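Long-range contacts in putative monooxygenase Rv0793 (Mycobacterium tuberculosis, PDB 1Y0H), which probably acts as a homodimeric monooxygenase, possibly in antibiotic biosynthesis or in scavenging reactive oxygen species to evade host defences: residues Val6-Arg11 and Leu55-Arg60; Ala10-Arg15 and Arg87-Thr92; Ser20-Leu25 and Glu83-Pro88; Asp27-Pro32 and Pro72-Tyr77. All blocks are in the same frame, centred on the assembly; numbering follows the deposited sequence.

Contact 1: residues Val6-Arg11 and Leu55-Arg60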
loop_
_atom_site.group_PDB
_atom_site.type_symbol
_atom_site.label_atom_id
_atom_site.label_comp_id
_atom_site.label_asym_id
_atom_site.label_seq_id
_atom_site.Cartn_x
_atom_site.Cartn_y
_atom_site.Cartn_z
ATOM N N VAL A 6 -11.616 2.635 -4.057
ATOM C CA VAL A 6 -10.981 2.344 -2.788
ATOM C C VAL A 6 -9.744 1.523 -3.053
ATOM O O VAL A 6 -9.606 0.928 -4.128
ATOM C CB VAL A 6 -11.927 1.569 -1.789
ATOM C CG1 VAL A 6 -13.139 2.393 -1.421
ATOM C CG2 VAL A 6 -12.334 0.170 -2.323
ATOM N N ALA A 7 -8.844 1.508 -2.074
ATOM C CA ALA A 7 -7.701 0.600 -2.097
ATOM C C ALA A 7 -7.640 -0.202 -0.792
ATOM O O ALA A 7 -8.268 0.144 0.194
ATOM C CB ALA A 7 -6.386 1.364 -2.343
ATOM N N VAL A 8 -6.872 -1.285 -0.795
ATOM C CA VAL A 8 -6.697 -2.095 0.398
ATOM C C VAL A 8 -5.234 -2.486 0.466
ATOM O O VAL A 8 -4.626 -2.833 -0.559
ATOM C CB VAL A 8 -7.544 -3.402 0.345
ATOM C CG1 VAL A 8 -7.373 -4.229 1.620
ATOM C CG2 VAL A 8 -9.013 -3.088 0.113
ATOM N N ILE A 9 -4.662 -2.381 1.661
ATOM C CA ILE A 9 -3.356 -2.975 1.927
ATOM C C ILE A 9 -3.610 -4.148 2.853
ATOM O O ILE A 9 -4.267 -4.000 3.878
ATOM C CB ILE A 9 -2.386 -1.984 2.613
ATOM C CG1 ILE A 9 -2.093 -0.809 1.698
ATOM C CG2 ILE A 9 -1.056 -2.690 3.012
ATOM C CD1 ILE A 9 -1.381 0.365 2.408
ATOM N N ALA A 10 -3.073 -5.310 2.496
ATOM C CA ALA A 10 -3.173 -6.485 3.364
ATOM C C ALA A 10 -1.764 -6.988 3.600
ATOM O O ALA A 10 -1.032 -7.277 2.640
ATOM C CB ALA A 10 -4.022 -7.564 2.719
ATOM N N ARG A 11 -1.405 -7.103 4.873
ATOM C CA ARG A 11 -0.061 -7.545 5.278
ATOM C C ARG A 11 -0.136 -8.905 5.943
ATOM O O ARG A 11 -0.965 -9.120 6.843
ATOM C CB ARG A 11 0.577 -6.530 6.234
ATOM C CG ARG A 11 0.479 -5.103 5.742
ATOM C CD ARG A 11 1.314 -4.145 6.583
ATOM N NE ARG A 11 2.492 -3.740 5.816
ATOM C CZ ARG A 11 2.761 -2.498 5.420
ATOM N NH1 ARG A 11 3.846 -2.276 4.704
ATOM N NH2 ARG A 11 1.976 -1.473 5.746
ATOM N N LEU A 55 -0.158 -7.392 -0.060
ATOM C CA LEU A 55 -0.999 -7.150 -1.239
ATOM C C LEU A 55 -1.391 -5.697 -1.251
ATOM O O LEU A 55 -1.791 -5.150 -0.222
ATOM C CB LEU A 55 -2.279 -8.008 -1.218
ATOM C CG LEU A 55 -2.129 -9.465 -1.646
ATOM C CD1 LEU A 55 -3.383 -10.198 -1.200
ATOM C CD2 LEU A 55 -1.938 -9.612 -3.161
ATOM N N PHE A 56 -1.245 -5.063 -2.412
ATOM C CA PHE A 56 -1.881 -3.775 -2.626
ATOM C C PHE A 56 -2.982 -3.974 -3.657
ATOM O O PHE A 56 -2.728 -4.462 -4.751
ATOM C CB PHE A 56 -0.882 -2.708 -3.083
ATOM C CG PHE A 56 -1.438 -1.321 -2.998
ATOM C CD1 PHE A 56 -1.882 -0.660 -4.133
ATOM C CD2 PHE A 56 -1.545 -0.689 -1.775
ATOM C CE1 PHE A 56 -2.420 0.631 -4.045
ATOM C CE2 PHE A 56 -2.084 0.603 -1.673
ATOM C CZ PHE A 56 -2.529 1.251 -2.819
ATOM N N GLU A 57 -4.199 -3.584 -3.291
ATOM C CA GLU A 57 -5.388 -3.834 -4.100
ATOM C C GLU A 57 -6.115 -2.525 -4.350
ATOM O O GLU A 57 -6.211 -1.686 -3.460
ATOM C CB GLU A 57 -6.343 -4.764 -3.348
ATOM C CG GLU A 57 -5.656 -5.903 -2.633
ATOM C CD GLU A 57 -6.564 -6.687 -1.707
ATOM O OE1 GLU A 57 -7.819 -6.659 -1.871
ATOM O OE2 GLU A 57 -5.997 -7.356 -0.811
ATOM N N ARG A 58 -6.609 -2.357 -5.573
ATOM C CA ARG A 58 -7.398 -1.181 -5.925
ATOM C C ARG A 58 -8.681 -1.628 -6.605
ATOM O O ARG A 58 -8.636 -2.428 -7.534
ATOM C CB ARG A 58 -6.619 -0.300 -6.905
ATOM C CG ARG A 58 -5.428 0.453 -6.348
ATOM C CD ARG A 58 -4.837 1.250 -7.519
ATOM N NE ARG A 58 -3.667 2.053 -7.182
ATOM C CZ ARG A 58 -2.412 1.683 -7.410
ATOM N NH1 ARG A 58 -1.419 2.490 -7.070
ATOM N NH2 ARG A 58 -2.148 0.504 -7.964
ATOM N N TYR A 59 -9.805 -1.065 -6.155
ATOM C CA TYR A 59 -11.138 -1.402 -6.650
ATOM C C TYR A 59 -11.812 -0.149 -7.168
ATOM O O TYR A 59 -11.581 0.944 -6.664
ATOM C CB TYR A 59 -11.972 -2.090 -5.559
ATOM C CG TYR A 59 -11.319 -3.385 -5.152
ATOM C CD1 TYR A 59 -11.510 -4.546 -5.896
ATOM C CD2 TYR A 59 -10.464 -3.434 -4.050
ATOM C CE1 TYR A 59 -10.863 -5.745 -5.550
ATOM C CE2 TYR A 59 -9.813 -4.631 -3.699
ATOM C CZ TYR A 59 -10.017 -5.772 -4.465
ATOM O OH TYR A 59 -9.381 -6.952 -4.124
ATOM N N ARG A 60 -12.651 -0.326 -8.178
ATOM C CA ARG A 60 -13.304 0.796 -8.829
ATOM C C ARG A 60 -14.348 1.452 -7.924
ATOM O O ARG A 60 -14.722 2.600 -8.141
ATOM C CB ARG A 60 -13.913 0.351 -10.164
ATOM C CG ARG A 60 -12.867 -0.309 -11.069
ATOM C CD ARG A 60 -13.199 -0.288 -12.559
ATOM N NE ARG A 60 -11.949 -0.248 -13.326
ATOM C CZ ARG A 60 -11.217 -1.312 -13.657
ATOM N NH1 ARG A 60 -11.600 -2.537 -13.320
ATOM N NH2 ARG A 60 -10.094 -1.146 -14.340
#
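Val6 opens an antiparallel strand pairing with Tyr59: its O takes Tyr59 N at 2.8 Å along an almost straight bond (179°), and its CG2 crosses obliquely beside Tyr59 CB. Ala7 faces Arg58 as a non-hydrogen-bonded pair, CA-CA 4.2 Å, and its small CB leaves room for Phe56 CZ on the same face. At Val8 both backbone bonds go to Glu57, whose extended side chain runs alongside the valine in the same direction. Tyr59 OH donates to Glu57 OE1 at 2.8 Å from above the carboxylate plane, so the buried acid has a polar partner beside Val8. Ile9 CG1, anti to its carbonyl carbon, reaches the edge of the Phe56 ring 3.5 Å from CD2. Ala10 closes the pairing with two bonds to Leu55. In this ferredoxin-like sheet, strands 39-47 and 90-96 flank the pair; helix 62-69 covers Val6, Val8 and Tyr59, while Phe56 on the other face stacks on Phe56 of the second subunit.

Contact 2: residues Ala10-Arg15 and Arg87-Thr92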
loop_
_atom_site.group_PDB
_atom_site.type_symbol
_atom_site.label_atom_id
_atom_site.label_comp_id
_atom_site.label_asym_id
_atom_site.label_seq_id
_atom_site.Cartn_x
_atom_site.Cartn_y
_atom_site.Cartn_z
ATOM N N ALA A 10 -3.073 -5.310 2.496
ATOM C CA ALA A 10 -3.173 -6.485 3.364
ATOM C C ALA A 10 -1.764 -6.988 3.600
ATOM O O ALA A 10 -1.032 -7.277 2.640
ATOM C CB ALA A 10 -4.022 -7.564 2.719
ATOM N N ARG A 11 -1.405 -7.103 4.873
ATOM C CA ARG A 11 -0.061 -7.545 5.278
ATOM C C ARG A 11 -0.136 -8.905 5.943
ATOM O O ARG A 11 -0.965 -9.120 6.843
ATOM C CB ARG A 11 0.577 -6.530 6.234
ATOM C CG ARG A 11 0.479 -5.103 5.742
ATOM C CD ARG A 11 1.314 -4.145 6.583
ATOM N NE ARG A 11 2.492 -3.740 5.816
ATOM C CZ ARG A 11 2.761 -2.498 5.420
ATOM N NH1 ARG A 11 3.846 -2.276 4.704
ATOM N NH2 ARG A 11 1.976 -1.473 5.746
ATOM N N PHE A 12 0.739 -9.816 5.499
ATOM C CA PHE A 12 0.745 -11.205 5.979
ATOM C C PHE A 12 2.092 -11.527 6.583
ATOM O O PHE A 12 3.124 -11.286 5.956
ATOM C CB PHE A 12 0.494 -12.189 4.838
ATOM C CG PHE A 12 -0.741 -11.895 4.038
ATOM C CD1 PHE A 12 -0.723 -10.928 3.032
ATOM C CD2 PHE A 12 -1.918 -12.595 4.287
ATOM C CE1 PHE A 12 -1.889 -10.650 2.300
ATOM C CE2 PHE A 12 -3.072 -12.340 3.551
ATOM C CZ PHE A 12 -3.059 -11.366 2.564
ATOM N N MET A 13 2.075 -12.097 7.786
ATOM C CA MET A 13 3.310 -12.449 8.466
ATOM C C MET A 13 3.352 -13.969 8.670
ATOM O O MET A 13 2.934 -14.483 9.709
ATOM C CB MET A 13 3.452 -11.652 9.776
ATOM C CG MET A 13 3.630 -10.141 9.590
ATOM S SD MET A 13 2.089 -9.269 9.126
ATOM C CE MET A 13 2.503 -7.553 9.482
ATOM N N PRO A 14 3.829 -14.710 7.652
ATOM C CA PRO A 14 3.813 -16.164 7.755
ATOM C C PRO A 14 4.793 -16.693 8.772
ATOM O O PRO A 14 5.814 -16.057 9.052
ATOM C CB PRO A 14 4.241 -16.629 6.356
ATOM C CG PRO A 14 5.044 -15.512 5.813
ATOM C CD PRO A 14 4.388 -14.257 6.363
ATOM N N ARG A 15 4.486 -17.859 9.324
ATOM C CA ARG A 15 5.515 -18.627 9.992
ATOM C C ARG A 15 6.544 -18.988 8.930
ATOM O O ARG A 15 6.177 -19.208 7.770
ATOM C CB ARG A 15 4.950 -19.906 10.595
ATOM C CG ARG A 15 3.867 -19.716 11.637
ATOM C CD ARG A 15 3.684 -21.017 12.419
ATOM N NE ARG A 15 3.666 -22.171 11.517
ATOM C CZ ARG A 15 2.569 -22.639 10.927
ATOM N NH1 ARG A 15 1.397 -22.071 11.165
ATOM N NH2 ARG A 15 2.649 -23.671 10.098
ATOM N N ARG A 87 0.199 -14.134 13.138
ATOM C CA ARG A 87 -0.784 -13.177 13.631
ATOM C C ARG A 87 -1.797 -12.984 12.507
ATOM O O ARG A 87 -1.496 -13.288 11.355
ATOM C CB ARG A 87 -0.095 -11.852 13.956
ATOM C CG ARG A 87 0.750 -11.349 12.787
ATOM C CD ARG A 87 1.585 -10.155 13.148
ATOM N NE ARG A 87 0.797 -8.945 13.086
ATOM C CZ ARG A 87 1.243 -7.740 13.422
ATOM N NH1 ARG A 87 2.491 -7.580 13.856
ATOM N NH2 ARG A 87 0.433 -6.698 13.327
ATOM N N PRO A 88 -3.005 -12.480 12.827
ATOM C CA PRO A 88 -3.990 -12.304 11.754
ATOM C C PRO A 88 -3.506 -11.343 10.668
ATOM O O PRO A 88 -2.650 -10.475 10.927
ATOM C CB PRO A 88 -5.196 -11.681 12.473
ATOM C CG PRO A 88 -4.647 -11.146 13.782
ATOM C CD PRO A 88 -3.505 -12.042 14.142
ATOM N N VAL A 89 -4.083 -11.481 9.480
ATOM C CA VAL A 89 -3.806 -10.561 8.366
ATOM C C VAL A 89 -4.119 -9.149 8.844
ATOM O O VAL A 89 -5.150 -8.909 9.485
ATOM C CB VAL A 89 -4.656 -10.879 7.103
ATOM C CG1 VAL A 89 -4.271 -9.963 5.933
ATOM C CG2 VAL A 89 -4.476 -12.330 6.671
ATOM N N ALA A 90 -3.209 -8.228 8.547
ATOM C CA ALA A 90 -3.386 -6.830 8.889
ATOM C C ALA A 90 -3.921 -6.106 7.664
ATOM O O ALA A 90 -3.210 -5.949 6.666
ATOM C CB ALA A 90 -2.076 -6.232 9.350
ATOM N N VAL A 91 -5.179 -5.681 7.747
ATOM C CA VAL A 91 -5.895 -5.137 6.593
ATOM C C VAL A 91 -6.266 -3.689 6.834
ATOM O O VAL A 91 -6.876 -3.363 7.848
ATOM C CB VAL A 91 -7.190 -5.946 6.286
ATOM C CG1 VAL A 91 -8.007 -5.293 5.175
ATOM C CG2 VAL A 91 -6.856 -7.383 5.922
ATOM N N THR A 92 -5.894 -2.831 5.889
ATOM C CA THR A 92 -6.299 -1.430 5.929
ATOM C C THR A 92 -7.052 -1.058 4.678
ATOM O O THR A 92 -6.563 -1.248 3.568
ATOM C CB THR A 92 -5.076 -0.510 6.091
ATOM O OG1 THR A 92 -4.342 -0.916 7.252
ATOM C CG2 THR A 92 -5.508 0.946 6.251
HETATM O O HOH W 1 -0.330 -11.739 9.229
#
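Val89 lies beside the Phe12 ring, both side chains pointing the same way. Its CB lies 4.2 Å from Phe12 CE2, and with chi1 at -176° the two methyls divide the work. CG1, anti to the backbone N, stands over one face of the Phe12 ring, 3.9 Å from the centroid and displaced toward the rim, a CH-pi contact; the same methyl also touches Ala10 CB. CG2, anti to the carbonyl carbon, reaches Phe12 CE2 at 3.4 Å. A branched residue suits the place because it can engage ring and strand at once.

Next to it, Arg11 and Ala90 form a hydrogen-bonded antiparallel pair: Arg11 N donates to Ala90 O at 2.8 Å, and Ala90 N returns a bond to Arg11 O, both in the carbonyl plane. The methyl of Ala90 leaves room for Arg11 CB, while the Arg11 guanidinium leads away to a salt bridge with Glu52. Beyond the pairing the chains separate, and a water bridges them, accepting from Met13 N and donating to Arg87 O. Met13, bent at chi2, places CE over the centre of the Arg87 guanidinium, 4.1 Å from CZ. Strand 53-59 borders Ala10-Phe12 across from 90-92, and Phe12 packs against Leu22 and Leu26 of helix 19-35 and Tyr77 of helix 72-78.

Contact 3: residues Ser20-Leu25 and Glu83-Pro88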
loop_
_atom_site.group_PDB
_atom_site.type_symbol
_atom_site.label_atom_id
_atom_site.label_comp_id
_atom_site.label_asym_id
_atom_site.label_seq_id
_atom_site.Cartn_x
_atom_site.Cartn_y
_atom_site.Cartn_z
ATOM N N SER A 20 6.175 -20.648 1.851
ATOM C CA SER A 20 5.840 -21.135 0.503
ATOM C C SER A 20 4.354 -21.477 0.367
ATOM O O SER A 20 3.753 -21.220 -0.669
ATOM C CB SER A 20 6.723 -22.318 0.083
ATOM O OG SER A 20 6.527 -23.430 0.920
ATOM N N ALA A 21 3.752 -22.004 1.429
ATOM C CA ALA A 21 2.318 -22.272 1.424
ATOM C C ALA A 21 1.490 -20.981 1.311
ATOM O O ALA A 21 0.493 -20.926 0.564
ATOM C CB ALA A 21 1.921 -23.094 2.670
ATOM N N LEU A 22 1.912 -19.941 2.025
ATOM C CA LEU A 22 1.203 -18.669 1.954
ATOM C C LEU A 22 1.333 -18.091 0.554
ATOM O O LEU A 22 0.347 -17.620 -0.018
ATOM C CB LEU A 22 1.752 -17.681 2.978
ATOM C CG LEU A 22 1.112 -16.282 2.914
ATOM C CD1 LEU A 22 -0.377 -16.285 3.222
ATOM C CD2 LEU A 22 1.901 -15.395 3.851
ATOM N N ARG A 23 2.541 -18.139 0.001
ATOM C CA ARG A 23 2.745 -17.620 -1.353
ATOM C C ARG A 23 1.791 -18.297 -2.343
ATOM O O ARG A 23 1.145 -17.620 -3.159
ATOM C CB ARG A 23 4.202 -17.771 -1.789
ATOM C CG ARG A 23 4.434 -17.400 -3.251
ATOM C CD ARG A 23 4.199 -15.929 -3.486
ATOM N NE ARG A 23 4.349 -15.581 -4.903
ATOM C CZ ARG A 23 5.511 -15.387 -5.521
ATOM N NH1 ARG A 23 5.512 -15.071 -6.815
ATOM N NH2 ARG A 23 6.664 -15.486 -4.862
ATOM N N ALA A 24 1.665 -19.619 -2.249
ATOM C CA ALA A 24 0.766 -20.378 -3.132
ATOM C C ALA A 24 -0.701 -19.985 -2.959
ATOM O O ALA A 24 -1.442 -19.873 -3.939
ATOM C CB ALA A 24 0.948 -21.856 -2.908
ATOM N N LEU A 25 -1.104 -19.772 -1.707
ATOM C CA LEU A 25 -2.464 -19.347 -1.387
ATOM C C LEU A 25 -2.766 -17.983 -1.998
ATOM O O LEU A 25 -3.822 -17.777 -2.615
ATOM C CB LEU A 25 -2.668 -19.317 0.128
ATOM C CG LEU A 25 -4.112 -19.123 0.575
ATOM C CD1 LEU A 25 -4.921 -20.398 0.356
ATOM C CD2 LEU A 25 -4.130 -18.736 2.044
ATOM N N GLU A 83 -4.182 -19.916 9.500
ATOM C CA GLU A 83 -3.457 -21.087 9.967
ATOM C C GLU A 83 -1.988 -21.087 9.529
ATOM O O GLU A 83 -1.200 -21.906 10.012
ATOM C CB GLU A 83 -4.174 -22.338 9.462
ATOM C CG GLU A 83 -5.576 -22.575 10.087
ATOM C CD GLU A 83 -6.672 -21.547 9.718
ATOM O OE1 GLU A 83 -6.563 -20.819 8.703
ATOM O OE2 GLU A 83 -7.680 -21.474 10.467
ATOM N N LEU A 84 -1.630 -20.180 8.614
ATOM C CA LEU A 84 -0.257 -20.087 8.103
ATOM C C LEU A 84 0.549 -18.965 8.756
ATOM O O LEU A 84 1.751 -18.833 8.509
ATOM C CB LEU A 84 -0.280 -19.861 6.581
ATOM C CG LEU A 84 -1.062 -20.910 5.779
ATOM C CD1 LEU A 84 -1.079 -20.540 4.323
ATOM C CD2 LEU A 84 -0.386 -22.261 5.952
ATOM N N LEU A 85 -0.115 -18.160 9.583
ATOM C CA LEU A 85 0.454 -16.882 10.026
ATOM C C LEU A 85 0.782 -16.842 11.505
ATOM O O LEU A 85 0.266 -17.630 12.293
ATOM C CB LEU A 85 -0.512 -15.745 9.694
ATOM C CG LEU A 85 -1.091 -15.724 8.278
ATOM C CD1 LEU A 85 -2.166 -14.663 8.160
ATOM C CD2 LEU A 85 0.017 -15.525 7.229
ATOM N N THR A 86 1.667 -15.922 11.861
ATOM C CA THR A 86 2.039 -15.693 13.257
ATOM C C THR A 86 1.041 -14.776 13.942
ATOM O O THR A 86 1.056 -14.635 15.160
ATOM C CB THR A 86 3.408 -15.021 13.394
ATOM O OG1 THR A 86 3.400 -13.764 12.697
ATOM C CG2 THR A 86 4.521 -15.912 12.854
ATOM N N ARG A 87 0.199 -14.134 13.138
ATOM C CA ARG A 87 -0.784 -13.177 13.631
ATOM C C ARG A 87 -1.797 -12.984 12.507
ATOM O O ARG A 87 -1.496 -13.288 11.355
ATOM C CB ARG A 87 -0.095 -11.852 13.956
ATOM C CG ARG A 87 0.750 -11.349 12.787
ATOM C CD ARG A 87 1.585 -10.155 13.148
ATOM N NE ARG A 87 0.797 -8.945 13.086
ATOM C CZ ARG A 87 1.243 -7.740 13.422
ATOM N NH1 ARG A 87 2.491 -7.580 13.856
ATOM N NH2 ARG A 87 0.433 -6.698 13.327
ATOM N N PRO A 88 -3.005 -12.480 12.827
ATOM C CA PRO A 88 -3.990 -12.304 11.754
ATOM C C PRO A 88 -3.506 -11.343 10.668
ATOM O O PRO A 88 -2.650 -10.475 10.927
ATOM C CB PRO A 88 -5.196 -11.681 12.473
ATOM C CG PRO A 88 -4.647 -11.146 13.782
ATOM C CD PRO A 88 -3.505 -12.042 14.142
#
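Leu84 points at the helix, CD1 lying against the helix backbone at Leu22 and CD2 against the methyl of Ala21. With CG anti to the carbonyl carbon (chi1 -56°) and the chain extended at chi2 (177°), CD1 comes to rest 3.8 Å from Leu22 CA, while CD2 meets Ala21 CB at 4.1 Å. Ala21 suits this position because its lone methyl lets the leucine approach the helix closely. From one turn further on, Leu25 CD2 reaches the same Leu84 CD1 at 4.2 Å, so that methyl is touched by residues of successive turns.

Leu22 and Leu85 meet differently, crossing at about a right angle and touching with their ends. Leu22 CG is anti to the backbone N (chi1 177°), which sends its methyls off the helix; CD2 lies 3.9 Å from Leu85 CD2, and Leu22 CD1 touches that methyl too. No hydrogen bond joins the segments: the contact is held by van der Waals packing and the exclusion of water.

The contact lies toward the surface, where the chain between helix 72-78 and strand 90-96 passes helix 19-35. Leu22 and Leu85 both reach Phe12 of strand 6-12, and backbone bonds from Leu84 to Arg15 and from Thr86 to Met13 tie this connection to the chain leaving that strand.

Contact 4: residues Asp27-Pro32 and Pro72-Tyr77. With ACT (acetate ion), chain D.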
loop_
_atom_site.group_PDB
_atom_site.type_symbol
_atom_site.label_atom_id
_atom_site.label_comp_id
_atom_site.label_asym_id
_atom_site.label_seq_id
_atom_site.Cartn_x
_atom_site.Cartn_y
_atom_site.Cartn_z
ATOM N N ASP A 27 -1.010 -16.528 -4.449
ATOM C CA ASP A 27 -0.872 -16.640 -5.904
ATOM C C ASP A 27 -2.189 -16.995 -6.569
ATOM O O ASP A 27 -2.523 -16.447 -7.623
ATOM C CB ASP A 27 0.155 -17.714 -6.292
ATOM C CG ASP A 27 1.604 -17.247 -6.163
ATOM O OD1 ASP A 27 1.881 -16.035 -6.080
ATOM O OD2 ASP A 27 2.503 -18.132 -6.161
ATOM N N ALA A 28 -2.931 -17.912 -5.955
ATOM C CA ALA A 28 -4.179 -18.420 -6.521
ATOM C C ALA A 28 -5.285 -17.364 -6.566
ATOM O O ALA A 28 -6.281 -17.533 -7.262
ATOM C CB ALA A 28 -4.647 -19.642 -5.753
ATOM N N MET A 29 -5.096 -16.286 -5.815
ATOM C CA MET A 29 -6.064 -15.186 -5.768
ATOM C C MET A 29 -5.885 -14.234 -6.935
ATOM O O MET A 29 -6.805 -13.501 -7.286
ATOM C CB MET A 29 -5.893 -14.398 -4.474
ATOM C CG MET A 29 -6.408 -15.129 -3.228
ATOM S SD MET A 29 -8.209 -15.259 -3.189
ATOM C CE MET A 29 -8.665 -13.560 -2.849
ATOM N N ILE A 30 -4.686 -14.214 -7.508
ATOM C CA ILE A 30 -4.304 -13.151 -8.432
ATOM C C ILE A 30 -5.107 -13.141 -9.726
ATOM O O ILE A 30 -5.702 -12.127 -10.076
ATOM C CB ILE A 30 -2.773 -13.127 -8.704
ATOM C CG1 ILE A 30 -2.040 -12.837 -7.391
ATOM C CG2 ILE A 30 -2.436 -12.066 -9.744
ATOM C CD1 ILE A 30 -0.519 -12.842 -7.513
ATOM N N THR A 31 -5.131 -14.265 -10.442
ATOM C CA THR A 31 -5.897 -14.313 -11.696
ATOM C C THR A 31 -7.411 -14.003 -11.537
ATOM O O THR A 31 -7.912 -13.092 -12.208
ATOM C CB THR A 31 -5.611 -15.602 -12.479
ATOM O OG1 THR A 31 -4.309 -15.475 -13.056
ATOM C CG2 THR A 31 -6.619 -15.807 -13.595
ATOM N N PRO A 32 -8.125 -14.739 -10.652
ATOM C CA PRO A 32 -9.559 -14.444 -10.491
ATOM C C PRO A 32 -9.842 -13.043 -9.951
ATOM O O PRO A 32 -10.849 -12.446 -10.341
ATOM C CB PRO A 32 -10.044 -15.506 -9.500
ATOM C CG PRO A 32 -8.807 -16.039 -8.833
ATOM C CD PRO A 32 -7.691 -15.865 -9.806
ATOM N N PRO A 72 -15.935 -16.674 -4.560
ATOM C CA PRO A 72 -15.495 -18.020 -4.215
ATOM C C PRO A 72 -14.010 -18.079 -3.913
ATOM O O PRO A 72 -13.599 -18.801 -3.000
ATOM C CB PRO A 72 -15.822 -18.835 -5.480
ATOM C CG PRO A 72 -16.888 -18.087 -6.133
ATOM C CD PRO A 72 -16.569 -16.647 -5.893
ATOM N N HIS A 73 -13.205 -17.334 -4.664
ATOM C CA HIS A 73 -11.772 -17.339 -4.412
ATOM C C HIS A 73 -11.439 -16.694 -3.065
ATOM O O HIS A 73 -10.601 -17.218 -2.327
ATOM C CB HIS A 73 -10.955 -16.755 -5.576
ATOM C CG HIS A 73 -11.512 -15.489 -6.149
ATOM N ND1 HIS A 73 -12.665 -15.458 -6.905
ATOM C CD2 HIS A 73 -11.046 -14.217 -6.117
ATOM C CE1 HIS A 73 -12.902 -14.217 -7.284
ATOM N NE2 HIS A 73 -11.936 -13.445 -6.819
ATOM N N TYR A 74 -12.109 -15.592 -2.728
ATOM C CA TYR A 74 -11.848 -14.936 -1.449
ATOM C C TYR A 74 -12.248 -15.845 -0.297
ATOM O O TYR A 74 -11.517 -15.979 0.675
ATOM C CB TYR A 74 -12.563 -13.590 -1.336
ATOM C CG TYR A 74 -12.283 -12.852 -0.039
ATOM C CD1 TYR A 74 -11.177 -12.000 0.078
ATOM C CD2 TYR A 74 -13.099 -13.034 1.073
ATOM C CE1 TYR A 74 -10.917 -11.316 1.264
ATOM C CE2 TYR A 74 -12.847 -12.362 2.262
ATOM C CZ TYR A 74 -11.757 -11.511 2.349
ATOM O OH TYR A 74 -11.504 -10.843 3.524
ATOM N N LEU A 75 -13.412 -16.470 -0.403
ATOM C CA LEU A 75 -13.894 -17.294 0.701
ATOM C C LEU A 75 -13.012 -18.517 0.938
ATOM O O LEU A 75 -12.823 -18.927 2.091
ATOM C CB LEU A 75 -15.360 -17.686 0.499
ATOM C CG LEU A 75 -16.376 -16.538 0.533
ATOM C CD1 LEU A 75 -17.764 -17.091 0.287
ATOM C CD2 LEU A 75 -16.337 -15.700 1.825
ATOM N N ASN A 76 -12.471 -19.086 -0.136
ATOM C CA ASN A 76 -11.536 -20.204 -0.037
ATOM C C ASN A 76 -10.276 -19.765 0.692
ATOM O O ASN A 76 -9.790 -20.454 1.591
ATOM C CB ASN A 76 -11.179 -20.750 -1.424
ATOM C CG ASN A 76 -10.153 -21.863 -1.362
ATOM O OD1 ASN A 76 -10.412 -22.919 -0.794
ATOM N ND2 ASN A 76 -8.984 -21.637 -1.955
ATOM N N TYR A 77 -9.762 -18.603 0.297
ATOM C CA TYR A 77 -8.582 -18.011 0.906
ATOM C C TYR A 77 -8.813 -17.713 2.393
ATOM O O TYR A 77 -7.969 -18.030 3.229
ATOM C CB TYR A 77 -8.195 -16.740 0.130
ATOM C CG TYR A 77 -7.680 -15.619 1.005
ATOM C CD1 TYR A 77 -6.336 -15.544 1.348
ATOM C CD2 TYR A 77 -8.546 -14.638 1.498
ATOM C CE1 TYR A 77 -5.869 -14.522 2.175
ATOM C CE2 TYR A 77 -8.090 -13.635 2.333
ATOM C CZ TYR A 77 -6.748 -13.586 2.665
ATOM O OH TYR A 77 -6.259 -12.586 3.470
HETATM C C ACT D . -8.490 -10.021 3.984
HETATM O O ACT D . -7.595 -9.857 3.111
HETATM O OXT ACT D . -9.492 -9.263 3.926
HETATM C CH3 ACT D . -8.368 -11.066 5.049
#
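Helix segments 27-32 and 72-77 run nearly antiparallel, at 167°, with their axes 9.8 Å apart and Met29 and His73 at the closest CA approach. Met29 is the flexible filler between them. Its chain bends at chi2 and chi3, bringing SD to 3.2 Å from the carbonyl O of His73 and to 3.6 Å from Tyr77 CB. The sulfur also lies obliquely beside the Tyr77 ring, a Met-aromatic contact, and at the edge of the His73 ring. Met29 CE carries on to Tyr74, 3.7 Å from Tyr74 CA.

Pro32 supplies a compact, conformationally restricted ring as partner for the imidazole. Its CB sits over the centre of the His73 ring, 3.6 Å from the centroid, in a CH-pi contact. His73 takes the crowded first torsion (chi1 45°), with CG between the backbone N and the carbonyl carbon; its NE2 is bonded to Glu36, which would tend to fix the ring's orientation.

Farther out, Tyr74 OH donates to OXT of an acetate at 2.6 Å, and Tyr77 OH lies 3.0 Å from the acetate CH3. The ion, probably from the crystallisation liquor, may mark a pocket. His68 of helix 62-69 also touches Met29. Tyr77 leans on Leu25 and Leu26 earlier in helix 19-35, and Met29 and Ile30 reach Tyr42 of strand 39-47, which places the helix pair against the sheet.

From the N terminus, strand 6-12 is the common origin of contacts 1 and 2: the first closes a loop to strand 53-59, the second a longer one to strand 90-96, placing 6-12 between its two neighbours. Helix 19-35 follows and supplies contacts 3 and 4. Contact 4, closed by helix 72-78, is nested inside the loops of both contact 2 and contact 3, whereas contact 1 crosses contacts 3 and 4. Contacts 2 and 3 end on the same connection before strand 90-96 and touch through Phe12 and Leu22; Tyr77 brings contact 4 against both. Together they join the antiparallel sheet to its helical layer in a ferredoxin-like fold.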